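Pgp2 (Campylobacter jejuni subsp. jejuni, PDB 6XJ6) directs the helical cell shape of its bacterium, binding peptidoglycan through an accessory NTF2-like domain and probably trimming it with a YkuD-family L,D-carboxypeptidase domain. Local coordinates at residues 11-16 against 168-173; 41-46 against 50-55; 73-78 against 114-119; 239-244 against 270-275. All blocks are in the same frame, centred on the assembly; numbering follows the deposited sequence.

Contact 1: residues 11-16 against 168-173; sequences SEIGDK and AKKDQI
I13 and K170 lie alongside one another, running opposite ways, and their meeting shows how a helix end can be packed on one side and polar on the other. The tight part is apolar. CD1 of I13 rests on CG2 of I173 at 3.7 Å, while CG2 of I13 lies 3.8 Å from CG of K170, against the lysine's aliphatic stem. I18 and Y22 close in on both isoleucines, which are buried.

Toward solvent the contact thins to a single polar reach. With CG anti to the backbone N (chi1 175°) and every later torsion extended, K170 carries its ammonium beyond I13, and NZ donates to G14 O at 3.0 Å from above the carbonyl plane. The carboxylate of D15 stays nearby without touching, D15 OD1 lying 4.9 Å from K170 NZ, and may add a mild electrostatic pull. On the far flank K16 folds back: its NZ bonds E12 O in the carbonyl plane at 3.0 Å and also I13 O, whose opposite face takes K16 N. G14, with positive phi, ends helix 6-13 in a type II' turn from I13 to K16, facing the N-terminal turn of helix 170-188, with K169 in the N-cap position.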
loop_
_atom_site.group_PDB
_atom_site.type_symbol
_atom_site.label_atom_id
_atom_site.label_comp_id
_atom_site.label_asym_id
_atom_site.label_seq_id
_atom_site.Cartn_x
_atom_site.Cartn_y
_atom_site.Cartn_z
ATOM N N SER A 11 -6.750 18.842 12.122
ATOM C CA SER A 11 -8.127 19.306 12.245
ATOM C C SER A 11 -9.051 18.536 11.308
ATOM O O SER A 11 -10.163 18.158 11.696
ATOM C CB SER A 11 -8.189 20.807 11.957
ATOM O OG SER A 11 -9.521 21.271 11.974
ATOM N N GLU A 12 -8.603 18.289 10.073
ATOM C CA GLU A 12 -9.419 17.546 9.121
ATOM C C GLU A 12 -9.660 16.121 9.599
ATOM O O GLU A 12 -10.771 15.592 9.462
ATOM C CB GLU A 12 -8.736 17.530 7.753
ATOM C CG GLU A 12 -8.577 18.897 7.125
ATOM C CD GLU A 12 -9.907 19.550 6.814
ATOM O OE1 GLU A 12 -10.590 19.090 5.877
ATOM O OE2 GLU A 12 -10.273 20.516 7.516
ATOM N N ILE A 13 -8.627 15.482 10.153
ATOM C CA ILE A 13 -8.764 14.115 10.644
ATOM C C ILE A 13 -9.702 14.068 11.841
ATOM O O ILE A 13 -10.527 13.155 11.966
ATOM C CB ILE A 13 -7.377 13.530 10.973
ATOM C CG1 ILE A 13 -6.573 13.311 9.692
ATOM C CG2 ILE A 13 -7.504 12.220 11.744
ATOM C CD1 ILE A 13 -5.094 13.151 9.931
ATOM N N GLY A 14 -9.586 15.040 12.740
ATOM C CA GLY A 14 -10.456 15.061 13.900
ATOM C C GLY A 14 -10.351 13.778 14.697
ATOM O O GLY A 14 -9.261 13.248 14.937
ATOM N N ASP A 15 -11.507 13.259 15.109
ATOM C CA ASP A 15 -11.576 12.056 15.925
ATOM C C ASP A 15 -11.784 10.797 15.092
ATOM O O ASP A 15 -12.168 9.759 15.637
ATOM C CB ASP A 15 -12.679 12.195 16.976
ATOM C CG ASP A 15 -12.406 13.313 17.955
ATOM O OD1 ASP A 15 -11.219 13.626 18.187
ATOM O OD2 ASP A 15 -13.378 13.878 18.489
ATOM N N LYS A 16 -11.530 10.866 13.789
ATOM C CA LYS A 16 -11.717 9.707 12.930
ATOM C C LYS A 16 -10.765 8.583 13.320
ATOM O O LYS A 16 -9.648 8.815 13.789
ATOM C CB LYS A 16 -11.477 10.092 11.474
ATOM C CG LYS A 16 -12.532 11.022 10.931
ATOM C CD LYS A 16 -12.129 11.643 9.611
ATOM C CE LYS A 16 -13.049 12.808 9.233
ATOM N NZ LYS A 16 -13.072 13.913 10.241
ATOM N N ALA A 168 -1.642 3.067 11.889
ATOM C CA ALA A 168 -1.342 4.454 11.584
ATOM C C ALA A 168 -1.625 5.332 12.794
ATOM O O ALA A 168 -2.469 5.018 13.645
ATOM C CB ALA A 168 -2.179 4.924 10.402
ATOM N N LYS A 169 -0.906 6.448 12.865
ATOM C CA LYS A 169 -1.061 7.423 13.931
ATOM C C LYS A 169 -1.477 8.754 13.323
ATOM O O LYS A 169 -1.002 9.135 12.252
ATOM C CB LYS A 169 0.245 7.583 14.728
ATOM C CG LYS A 169 0.780 6.272 15.309
ATOM C CD LYS A 169 -0.196 5.642 16.299
ATOM C CE LYS A 169 0.103 4.167 16.529
ATOM N NZ LYS A 169 -0.955 3.520 17.358
ATOM N N LYS A 170 -2.375 9.456 14.017
ATOM C CA LYS A 170 -2.926 10.696 13.481
ATOM C C LYS A 170 -1.828 11.718 13.205
ATOM O O LYS A 170 -1.836 12.383 12.162
ATOM C CB LYS A 170 -3.970 11.242 14.457
ATOM C CG LYS A 170 -4.558 12.584 14.095
ATOM C CD LYS A 170 -5.607 12.996 15.131
ATOM C CE LYS A 170 -6.162 14.410 14.904
ATOM N NZ LYS A 170 -7.020 14.840 16.040
ATOM N N ASP A 171 -0.863 11.845 14.118
ATOM C CA ASP A 171 0.202 12.824 13.930
ATOM C C ASP A 171 1.047 12.491 12.711
ATOM O O ASP A 171 1.516 13.393 12.008
ATOM C CB ASP A 171 1.088 12.885 15.172
ATOM C CG ASP A 171 2.178 13.932 15.056
ATOM O OD1 ASP A 171 1.874 15.128 15.258
ATOM O OD2 ASP A 171 3.336 13.561 14.752
ATOM N N GLN A 172 1.251 11.195 12.450
ATOM C CA GLN A 172 2.052 10.768 11.307
ATOM C C GLN A 172 1.316 11.005 9.991
ATOM O O GLN A 172 1.914 11.457 9.009
ATOM C CB GLN A 172 2.418 9.288 11.458
ATOM C CG GLN A 172 3.383 9.004 12.607
ATOM C CD GLN A 172 3.573 7.514 12.901
ATOM O OE1 GLN A 172 2.922 6.651 12.307
ATOM N NE2 GLN A 172 4.470 7.213 13.832
ATOM N N ILE A 173 0.022 10.686 9.941
ATOM C CA ILE A 173 -0.742 10.954 8.728
ATOM C C ILE A 173 -0.757 12.447 8.438
ATOM O O ILE A 173 -0.570 12.877 7.296
ATOM C CB ILE A 173 -2.159 10.368 8.848
ATOM C CG1 ILE A 173 -2.077 8.841 8.854
ATOM C CG2 ILE A 173 -3.065 10.898 7.737
ATOM C CD1 ILE A 173 -3.408 8.153 8.912
#

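Contact 2: residues 41-46 against 50-55; sequences VYSYED and RKDFEQ
A classic beta bulge interrupts the hairpin of strands 38-45 and 48-56, where D52 and F53 both face V41. V41 O takes D52 N at 2.8 Å and only a weak bond from F53 N; V41 N returns a bond to F53 O. Beyond the bulge the register is regular again: S43 and R50 form a hydrogen-bonded pair, joined by S43 N to R50 O at 2.9 Å and R50 N to S43 O at 3.0 Å.

On the face of Y42 and K51, a non-hydrogen-bonded pair, the phenol ring lies obliquely against the lysine stem, CE1 of Y42 being 3.9 Å from CB of K51. K51 then bends at chi3 (72°), which brings NZ to OE1 of E54 in a salt bridge.

The other face carries V41, S43, R50 and F53. CG2 of V41 packs on CB of F53 at 3.8 Å. R50 NE forms a salt bridge with D52 OD1 and gives a bond to a water, 2.6 Å from NE, that also donates to D52 OD2. Helix 141-151 packs on this side, with F147 meeting the F53 ring edge-to-face and V150 touching V41; strand 27-33 continues the sheet beyond strand 38-45.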
loop_
_atom_site.group_PDB
_atom_site.type_symbol
_atom_site.label_atom_id
_atom_site.label_comp_id
_atom_site.label_asym_id
_atom_site.label_seq_id
_atom_site.Cartn_x
_atom_site.Cartn_y
_atom_site.Cartn_z
ATOM N N VAL A 41 -11.694 -8.527 7.834
ATOM C CA VAL A 41 -12.029 -7.511 6.846
ATOM C C VAL A 41 -12.718 -6.368 7.566
ATOM O O VAL A 41 -13.715 -6.573 8.273
ATOM C CB VAL A 41 -12.905 -8.048 5.703
ATOM C CG1 VAL A 41 -13.112 -6.950 4.667
ATOM C CG2 VAL A 41 -12.263 -9.262 5.054
ATOM N N TYR A 42 -12.186 -5.170 7.382
ATOM C CA TYR A 42 -12.741 -3.970 7.977
ATOM C C TYR A 42 -13.236 -3.044 6.883
ATOM O O TYR A 42 -12.560 -2.850 5.873
ATOM C CB TYR A 42 -11.679 -3.218 8.761
ATOM C CG TYR A 42 -11.219 -3.920 10.003
ATOM C CD1 TYR A 42 -11.913 -3.783 11.199
ATOM C CD2 TYR A 42 -10.078 -4.709 9.992
ATOM C CE1 TYR A 42 -11.485 -4.422 12.340
ATOM C CE2 TYR A 42 -9.645 -5.346 11.130
ATOM C CZ TYR A 42 -10.349 -5.200 12.300
ATOM O OH TYR A 42 -9.916 -5.839 13.441
ATOM N N SER A 43 -14.429 -2.491 7.077
ATOM C CA SER A 43 -14.917 -1.414 6.234
ATOM C C SER A 43 -14.546 -0.083 6.873
ATOM O O SER A 43 -14.601 0.070 8.096
ATOM C CB SER A 43 -16.435 -1.502 6.074
ATOM O OG SER A 43 -17.086 -1.373 7.322
ATOM N N TYR A 44 -14.152 0.870 6.036
ATOM C CA TYR A 44 -13.846 2.228 6.461
ATOM C C TYR A 44 -14.842 3.144 5.778
ATOM O O TYR A 44 -14.940 3.139 4.548
ATOM C CB TYR A 44 -12.429 2.600 6.030
ATOM C CG TYR A 44 -12.019 4.037 6.295
ATOM C CD1 TYR A 44 -12.390 5.057 5.432
ATOM C CD2 TYR A 44 -11.232 4.363 7.391
ATOM C CE1 TYR A 44 -12.001 6.365 5.665
ATOM C CE2 TYR A 44 -10.835 5.662 7.627
ATOM C CZ TYR A 44 -11.219 6.657 6.761
ATOM O OH TYR A 44 -10.818 7.951 7.001
ATOM N N GLU A 45 -15.583 3.916 6.576
ATOM C CA GLU A 45 -16.542 4.896 6.071
ATOM C C GLU A 45 -16.329 6.190 6.849
ATOM O O GLU A 45 -16.729 6.284 8.011
ATOM C CB GLU A 45 -17.967 4.386 6.238
ATOM C CG GLU A 45 -18.250 3.097 5.492
ATOM C CD GLU A 45 -19.674 2.614 5.682
ATOM O OE1 GLU A 45 -20.487 3.361 6.276
ATOM O OE2 GLU A 45 -19.977 1.486 5.235
ATOM N N ASP A 46 -15.673 7.165 6.221
ATOM C CA ASP A 46 -15.455 8.488 6.816
ATOM C C ASP A 46 -14.920 8.383 8.245
ATOM O O ASP A 46 -15.381 9.060 9.165
ATOM C CB ASP A 46 -16.719 9.351 6.746
ATOM C CG ASP A 46 -16.499 10.764 7.280
ATOM O OD1 ASP A 46 -17.260 11.203 8.175
ATOM O OD2 ASP A 46 -15.549 11.429 6.817
ATOM N N ARG A 50 -15.617 -0.741 10.824
ATOM C CA ARG A 50 -16.520 -1.812 11.216
ATOM C C ARG A 50 -15.920 -3.133 10.766
ATOM O O ARG A 50 -15.491 -3.259 9.616
ATOM C CB ARG A 50 -17.899 -1.620 10.576
ATOM C CG ARG A 50 -18.971 -2.544 11.122
ATOM C CD ARG A 50 -20.342 -2.170 10.575
ATOM N NE ARG A 50 -20.675 -2.914 9.358
ATOM C CZ ARG A 50 -21.751 -3.687 9.200
ATOM N NH1 ARG A 50 -22.644 -3.833 10.172
ATOM N NH2 ARG A 50 -21.944 -4.315 8.047
ATOM N N LYS A 51 -15.884 -4.112 11.667
ATOM C CA LYS A 51 -15.396 -5.442 11.319
ATOM C C LYS A 51 -16.516 -6.220 10.640
ATOM O O LYS A 51 -17.560 -6.482 11.252
ATOM C CB LYS A 51 -14.902 -6.187 12.559
ATOM C CG LYS A 51 -14.197 -7.498 12.230
ATOM C CD LYS A 51 -13.444 -8.068 13.425
ATOM C CE LYS A 51 -14.380 -8.615 14.478
ATOM N NZ LYS A 51 -13.629 -9.153 15.644
ATOM N N ASP A 52 -16.297 -6.586 9.373
ATOM C CA ASP A 52 -17.297 -7.266 8.566
ATOM C C ASP A 52 -17.025 -8.748 8.380
ATOM O O ASP A 52 -17.930 -9.474 7.961
ATOM C CB ASP A 52 -17.381 -6.624 7.174
ATOM C CG ASP A 52 -18.022 -5.264 7.200
ATOM O OD1 ASP A 52 -18.737 -4.968 8.176
ATOM O OD2 ASP A 52 -17.814 -4.496 6.237
ATOM N N PHE A 53 -15.815 -9.209 8.674
ATOM C CA PHE A 53 -15.458 -10.605 8.483
ATOM C C PHE A 53 -14.275 -10.929 9.381
ATOM O O PHE A 53 -13.406 -10.083 9.627
ATOM C CB PHE A 53 -15.096 -10.905 7.022
ATOM C CG PHE A 53 -14.637 -12.321 6.791
ATOM C CD1 PHE A 53 -15.542 -13.305 6.438
ATOM C CD2 PHE A 53 -13.303 -12.668 6.920
ATOM C CE1 PHE A 53 -15.135 -14.607 6.241
ATOM C CE2 PHE A 53 -12.888 -13.975 6.720
ATOM C CZ PHE A 53 -13.797 -14.940 6.374
ATOM N N GLU A 54 -14.249 -12.166 9.862
ATOM C CA GLU A 54 -13.120 -12.640 10.640
ATOM C C GLU A 54 -13.023 -14.151 10.512
ATOM O O GLU A 54 -14.036 -14.854 10.578
ATOM C CB GLU A 54 -13.288 -12.256 12.113
ATOM C CG GLU A 54 -12.242 -12.838 13.039
ATOM C CD GLU A 54 -12.498 -12.437 14.468
ATOM O OE1 GLU A 54 -12.101 -11.316 14.842
ATOM O OE2 GLU A 54 -13.142 -13.221 15.200
ATOM N N GLN A 55 -11.800 -14.645 10.331
ATOM C CA GLN A 55 -11.531 -16.062 10.539
ATOM C C GLN A 55 -10.233 -16.212 11.312
ATOM O O GLN A 55 -9.228 -15.574 10.982
ATOM C CB GLN A 55 -11.442 -16.866 9.236
ATOM C CG GLN A 55 -11.544 -18.363 9.508
ATOM C CD GLN A 55 -10.963 -19.228 8.413
ATOM O OE1 GLN A 55 -11.530 -19.344 7.327
ATOM N NE2 GLN A 55 -9.831 -19.860 8.702
HETATM O O HOH W 1 -19.920 -2.333 6.893
#

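Contact 3: residues 73-78 against 114-119; sequences KTPVGF and GGIWIH
The branched side chain of I116 meets the CG-CD edge of the P75 ring, a small example of how two segments can be joined by apolar packing, with no hydrogen bond between them. I116 is the side chain to follow. Its CB points toward segment 73-78 and splits into two branches, both of which meet the same proline. CG2, placed anti to the backbone N by a chi1 of -58°, makes the closest approach, 3.7 Å from CD of P75, and sits 3.9 Å from its CG. The other branch starts with CG1, which is 3.9 Å from P75 CD and about as near to P75 CG. A second bend, chi2 -58°, then turns CD1 past the CD end of the ring, 4.0 Å from P75 CD, toward the carbonyl of K73, with K73 O at 4.3 Å. The pyrrolidine edge is therefore straddled by the fork of the isoleucine, and both residues are buried.

The side chain of I116 is about 5 Å from that of C136, the predicted nucleophile, and three residues onward comes H119, the predicted proton donor/acceptor, so the contact lies beside the probable catalytic centre. Y101 also touches P75. T74 bonds G135 and G61 through its hydroxyl. From here segment 73-78 runs into strand 77-80, which pairs with strand 156-161, whereas segment 114-119 runs into strand 117-119, set between strands 97-98 and 137-138.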
loop_
_atom_site.group_PDB
_atom_site.type_symbol
_atom_site.label_atom_id
_atom_site.label_comp_id
_atom_site.label_asym_id
_atom_site.label_seq_id
_atom_site.Cartn_x
_atom_site.Cartn_y
_atom_site.Cartn_z
ATOM N N LYS A 73 7.063 -17.753 1.107
ATOM C CA LYS A 73 6.677 -16.815 2.144
ATOM C C LYS A 73 5.462 -16.008 1.715
ATOM O O LYS A 73 5.257 -15.731 0.530
ATOM C CB LYS A 73 7.838 -15.875 2.466
ATOM C CG LYS A 73 9.006 -16.587 3.128
ATOM C CD LYS A 73 10.248 -15.728 3.180
ATOM C CE LYS A 73 11.395 -16.486 3.841
ATOM N NZ LYS A 73 12.680 -15.737 3.781
ATOM N N THR A 74 4.648 -15.631 2.710
ATOM C CA THR A 74 3.586 -14.662 2.464
ATOM C C THR A 74 4.146 -13.249 2.615
ATOM O O THR A 74 4.779 -12.945 3.637
ATOM C CB THR A 74 2.439 -14.879 3.441
ATOM O OG1 THR A 74 1.792 -16.121 3.138
ATOM C CG2 THR A 74 1.409 -13.754 3.352
ATOM N N PRO A 75 3.955 -12.376 1.628
ATOM C CA PRO A 75 4.515 -11.024 1.733
ATOM C C PRO A 75 3.880 -10.189 2.833
ATOM O O PRO A 75 2.675 -10.257 3.099
ATOM C CB PRO A 75 4.266 -10.405 0.351
ATOM C CG PRO A 75 3.318 -11.273 -0.336
ATOM C CD PRO A 75 3.256 -12.603 0.352
ATOM N N VAL A 76 4.728 -9.383 3.454
ATOM C CA VAL A 76 4.349 -8.409 4.467
ATOM C C VAL A 76 4.317 -7.042 3.800
ATOM O O VAL A 76 5.242 -6.683 3.059
ATOM C CB VAL A 76 5.365 -8.445 5.620
ATOM C CG1 VAL A 76 5.157 -7.304 6.598
ATOM C CG2 VAL A 76 5.296 -9.794 6.323
ATOM N N GLY A 77 3.254 -6.282 4.040
ATOM C CA GLY A 77 3.152 -4.953 3.478
ATOM C C GLY A 77 1.710 -4.589 3.201
ATOM O O GLY A 77 0.791 -5.143 3.798
ATOM N N PHE A 78 1.546 -3.647 2.274
ATOM C CA PHE A 78 0.239 -3.115 1.911
ATOM C C PHE A 78 0.057 -3.276 0.411
ATOM O O PHE A 78 0.888 -2.799 -0.373
ATOM C CB PHE A 78 0.112 -1.644 2.323
ATOM C CG PHE A 78 -1.305 -1.172 2.442
ATOM C CD1 PHE A 78 -1.983 -1.265 3.645
ATOM C CD2 PHE A 78 -1.957 -0.623 1.354
ATOM C CE1 PHE A 78 -3.286 -0.817 3.758
ATOM C CE2 PHE A 78 -3.260 -0.177 1.465
ATOM C CZ PHE A 78 -3.925 -0.283 2.670
ATOM N N GLY A 114 5.086 -13.900 -7.295
ATOM C CA GLY A 114 3.745 -13.545 -7.701
ATOM C C GLY A 114 2.789 -14.632 -7.265
ATOM O O GLY A 114 3.139 -15.502 -6.469
ATOM N N GLY A 115 1.578 -14.566 -7.804
ATOM C CA GLY A 115 0.586 -15.577 -7.485
ATOM C C GLY A 115 0.245 -15.634 -6.014
ATOM O O GLY A 115 -0.005 -16.724 -5.476
ATOM N N ILE A 116 0.223 -14.484 -5.346
ATOM C CA ILE A 116 -0.151 -14.401 -3.942
ATOM C C ILE A 116 -1.633 -14.063 -3.900
ATOM O O ILE A 116 -2.037 -12.924 -4.167
ATOM C CB ILE A 116 0.691 -13.364 -3.186
ATOM C CG1 ILE A 116 2.183 -13.705 -3.283
ATOM C CG2 ILE A 116 0.238 -13.269 -1.740
ATOM C CD1 ILE A 116 2.566 -15.083 -2.750
ATOM N N TRP A 117 -2.439 -15.067 -3.579
ATOM C CA TRP A 117 -3.886 -14.985 -3.618
ATOM C C TRP A 117 -4.451 -15.300 -2.244
ATOM O O TRP A 117 -3.780 -15.881 -1.387
ATOM C CB TRP A 117 -4.467 -16.043 -4.570
ATOM C CG TRP A 117 -3.970 -15.995 -5.980
ATOM C CD1 TRP A 117 -3.281 -14.988 -6.583
ATOM C CD2 TRP A 117 -4.160 -17.005 -6.973
ATOM N NE1 TRP A 117 -3.011 -15.318 -7.896
ATOM C CE2 TRP A 117 -3.549 -16.551 -8.158
ATOM C CE3 TRP A 117 -4.782 -18.257 -6.972
ATOM C CZ2 TRP A 117 -3.533 -17.310 -9.325
ATOM C CZ3 TRP A 117 -4.772 -19.004 -8.132
ATOM C CH2 TRP A 117 -4.157 -18.527 -9.293
ATOM N N ILE A 118 -5.705 -14.901 -2.053
ATOM C CA ILE A 118 -6.558 -15.431 -1.003
ATOM C C ILE A 118 -7.483 -16.437 -1.670
ATOM O O ILE A 118 -8.126 -16.121 -2.679
ATOM C CB ILE A 118 -7.362 -14.307 -0.328
ATOM C CG1 ILE A 118 -6.415 -13.317 0.360
ATOM C CG2 ILE A 118 -8.387 -14.887 0.662
ATOM C CD1 ILE A 118 -7.113 -12.065 0.920
ATOM N N HIS A 119 -7.539 -17.651 -1.135
ATOM C CA HIS A 119 -8.352 -18.691 -1.750
ATOM C C HIS A 119 -8.791 -19.669 -0.666
ATOM O O HIS A 119 -8.685 -19.385 0.532
ATOM C CB HIS A 119 -7.613 -19.337 -2.934
ATOM C CG HIS A 119 -6.316 -19.994 -2.574
ATOM N ND1 HIS A 119 -6.233 -21.075 -1.727
ATOM C CD2 HIS A 119 -5.048 -19.727 -2.971
ATOM C CE1 HIS A 119 -4.968 -21.447 -1.614
ATOM N NE2 HIS A 119 -4.228 -20.647 -2.360
#

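Contact 4: residues 239-244 against 270-275; sequences SPYPNL and ILYVKI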
loop_
_atom_site.group_PDB
_atom_site.type_symbol
_atom_site.label_atom_id
_atom_site.label_comp_id
_atom_site.label_asym_id
_atom_site.label_seq_id
_atom_site.Cartn_x
_atom_site.Cartn_y
_atom_site.Cartn_z
ATOM N N SER A 239 -1.955 4.938 3.922
ATOM C CA SER A 239 -2.108 3.689 4.637
ATOM C C SER A 239 -0.827 3.288 5.354
ATOM O O SER A 239 0.269 3.451 4.809
ATOM C CB SER A 239 -2.452 2.583 3.637
ATOM O OG SER A 239 -3.580 2.933 2.853
ATOM N N PRO A 240 -0.936 2.708 6.546
ATOM C CA PRO A 240 0.255 2.189 7.218
ATOM C C PRO A 240 0.790 0.978 6.471
ATOM O O PRO A 240 0.027 0.202 5.896
ATOM C CB PRO A 240 -0.273 1.798 8.607
ATOM C CG PRO A 240 -1.689 1.452 8.371
ATOM C CD PRO A 240 -2.166 2.406 7.306
ATOM N N TYR A 241 2.112 0.835 6.489
ATOM C CA TYR A 241 2.804 -0.152 5.660
ATOM C C TYR A 241 3.617 -1.090 6.545
ATOM O O TYR A 241 4.733 -0.734 6.968
ATOM C CB TYR A 241 3.709 0.536 4.631
ATOM C CG TYR A 241 4.140 -0.402 3.522
ATOM C CD1 TYR A 241 5.208 -1.270 3.696
ATOM C CD2 TYR A 241 3.449 -0.453 2.314
ATOM C CE1 TYR A 241 5.594 -2.130 2.702
ATOM C CE2 TYR A 241 3.823 -1.318 1.319
ATOM C CZ TYR A 241 4.892 -2.162 1.514
ATOM O OH TYR A 241 5.294 -3.042 0.531
ATOM N N PRO A 242 3.105 -2.278 6.867
ATOM C CA PRO A 242 3.871 -3.202 7.715
ATOM C C PRO A 242 5.181 -3.586 7.059
ATOM O O PRO A 242 5.250 -3.786 5.847
ATOM C CB PRO A 242 2.946 -4.415 7.851
ATOM C CG PRO A 242 1.563 -3.878 7.587
ATOM C CD PRO A 242 1.759 -2.806 6.561
ATOM N N ASN A 243 6.218 -3.716 7.882
ATOM C CA ASN A 243 7.523 -4.100 7.369
ATOM C C ASN A 243 8.323 -4.756 8.486
ATOM O O ASN A 243 7.997 -4.627 9.669
ATOM C CB ASN A 243 8.267 -2.885 6.812
ATOM C CG ASN A 243 8.606 -1.890 7.878
ATOM O OD1 ASN A 243 9.677 -1.951 8.474
ATOM N ND2 ASN A 243 7.688 -0.971 8.139
ATOM N N LEU A 244 9.380 -5.457 8.086
ATOM C CA LEU A 244 10.271 -6.136 9.017
ATOM C C LEU A 244 11.601 -5.416 9.171
ATOM O O LEU A 244 12.606 -6.043 9.519
ATOM C CB LEU A 244 10.493 -7.581 8.575
ATOM C CG LEU A 244 9.237 -8.441 8.690
ATOM C CD1 LEU A 244 9.520 -9.865 8.261
ATOM C CD2 LEU A 244 8.719 -8.418 10.114
ATOM N N ILE A 270 1.585 6.734 -6.882
ATOM C CA ILE A 270 1.783 6.026 -5.622
ATOM C C ILE A 270 3.167 6.367 -5.098
ATOM O O ILE A 270 4.147 6.332 -5.849
ATOM C CB ILE A 270 1.650 4.495 -5.747
ATOM C CG1 ILE A 270 0.394 4.106 -6.533
ATOM C CG2 ILE A 270 1.632 3.879 -4.355
ATOM C CD1 ILE A 270 0.265 2.608 -6.788
ATOM N N LEU A 271 3.242 6.710 -3.817
ATOM C CA LEU A 271 4.500 6.863 -3.106
ATOM C C LEU A 271 4.556 5.830 -1.993
ATOM O O LEU A 271 3.579 5.643 -1.260
ATOM C CB LEU A 271 4.624 8.259 -2.488
ATOM C CG LEU A 271 4.505 9.465 -3.421
ATOM C CD1 LEU A 271 4.567 10.755 -2.625
ATOM C CD2 LEU A 271 5.591 9.449 -4.478
ATOM N N TYR A 272 5.692 5.160 -1.874
ATOM C CA TYR A 272 6.015 4.342 -0.714
ATOM C C TYR A 272 7.058 5.121 0.069
ATOM O O TYR A 272 8.101 5.474 -0.479
ATOM C CB TYR A 272 6.539 2.967 -1.151
ATOM C CG TYR A 272 5.472 2.163 -1.868
ATOM C CD1 TYR A 272 5.237 2.347 -3.222
ATOM C CD2 TYR A 272 4.660 1.275 -1.179
ATOM C CE1 TYR A 272 4.240 1.659 -3.875
ATOM C CE2 TYR A 272 3.656 0.568 -1.831
ATOM C CZ TYR A 272 3.452 0.770 -3.176
ATOM O OH TYR A 272 2.450 0.093 -3.826
ATOM N N VAL A 273 6.756 5.433 1.329
ATOM C CA VAL A 273 7.562 6.373 2.095
ATOM C C VAL A 273 7.864 5.818 3.478
ATOM O O VAL A 273 7.175 4.938 3.992
ATOM C CB VAL A 273 6.874 7.757 2.223
ATOM C CG1 VAL A 273 6.418 8.273 0.862
ATOM C CG2 VAL A 273 5.690 7.707 3.198
ATOM N N LYS A 274 8.915 6.356 4.082
ATOM C CA LYS A 274 9.143 6.221 5.508
ATOM C C LYS A 274 9.134 7.609 6.133
ATOM O O LYS A 274 9.239 8.625 5.441
ATOM C CB LYS A 274 10.475 5.523 5.806
ATOM C CG LYS A 274 11.693 6.297 5.352
ATOM C CD LYS A 274 12.975 5.551 5.656
ATOM C CE LYS A 274 14.157 6.278 5.064
ATOM N NZ LYS A 274 15.429 5.520 5.223
ATOM N N ILE A 275 8.989 7.643 7.452
ATOM C CA ILE A 275 9.160 8.864 8.229
ATOM C C ILE A 275 10.526 8.784 8.888
ATOM O O ILE A 275 10.797 7.852 9.657
ATOM C CB ILE A 275 8.050 9.032 9.275
ATOM C CG1 ILE A 275 6.687 9.148 8.596
ATOM C CG2 ILE A 275 8.317 10.261 10.103
ATOM C CD1 ILE A 275 5.525 9.148 9.563
#
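The rings of Y241 and Y272 meet obliquely, their planes at 88° and their centroids 5.7 Å apart. The touching is done by one side of each ring. CE2 of Y241 comes within 3.7 Å of CE2 of Y272 and is equally near its CD2, arriving at the edge of the Y272 ring and close to that ring's plane; seen from Y241, the approach of Y272 is slanted.

The two backbones are well separated, with 8.4 Å between CA of Y241 and CA of Y272, so the side chains must bridge the gap. Y241 does so with CG anti to its own N (chi1 -164°), its CB already pointing toward segment 270-275. Y272 instead has CG anti to the carbonyl carbon (chi1 -65°), which swings its ring across to meet the first.

Both the hydroxyl and the carbonyl of Y241 find partners close by. The Y241 hydroxyl is hydrogen-bonded to ND2 of N103, a residue that Y272 also touches. At the backbone of Y241, N243 folds back so that its ND2 donates to Y241 O at 3.2 Å, in the carbonyl plane and nearly straight; E247 O also receives a bond from this ND2. F78 of strand 77-80 packs on Y241. Y241, close to the end of strand 232-240, thus meets Y272 of strand 263-275 across the curved antiparallel sheet of an NTF2-like fold, in which strand 249-260 lies between the two, beside the catalytic domain.

How the contacts relate
Starting from the N terminus, helix 6-13 opens the widest loop, which contact 1 closes some 150 residues later at the start of helix 170-188. Contacts 2 and 3 both fall within that loop and follow one another: the first closes a short hairpin at one edge of the five-stranded mixed sheet, the second joins the lead-in to strand 77-80, at the sheet's other edge, to the three-stranded sheet. Contact 4 follows in series, closing a loop that passes through strand 249-260 of the NTF2-like domain. Neighbours touch: K16 meets D46 between contacts 1 and 2, Q172 meets I275 between contacts 1 and 4, and F78 packs on S239 between contacts 3 and 4, linking the two domains.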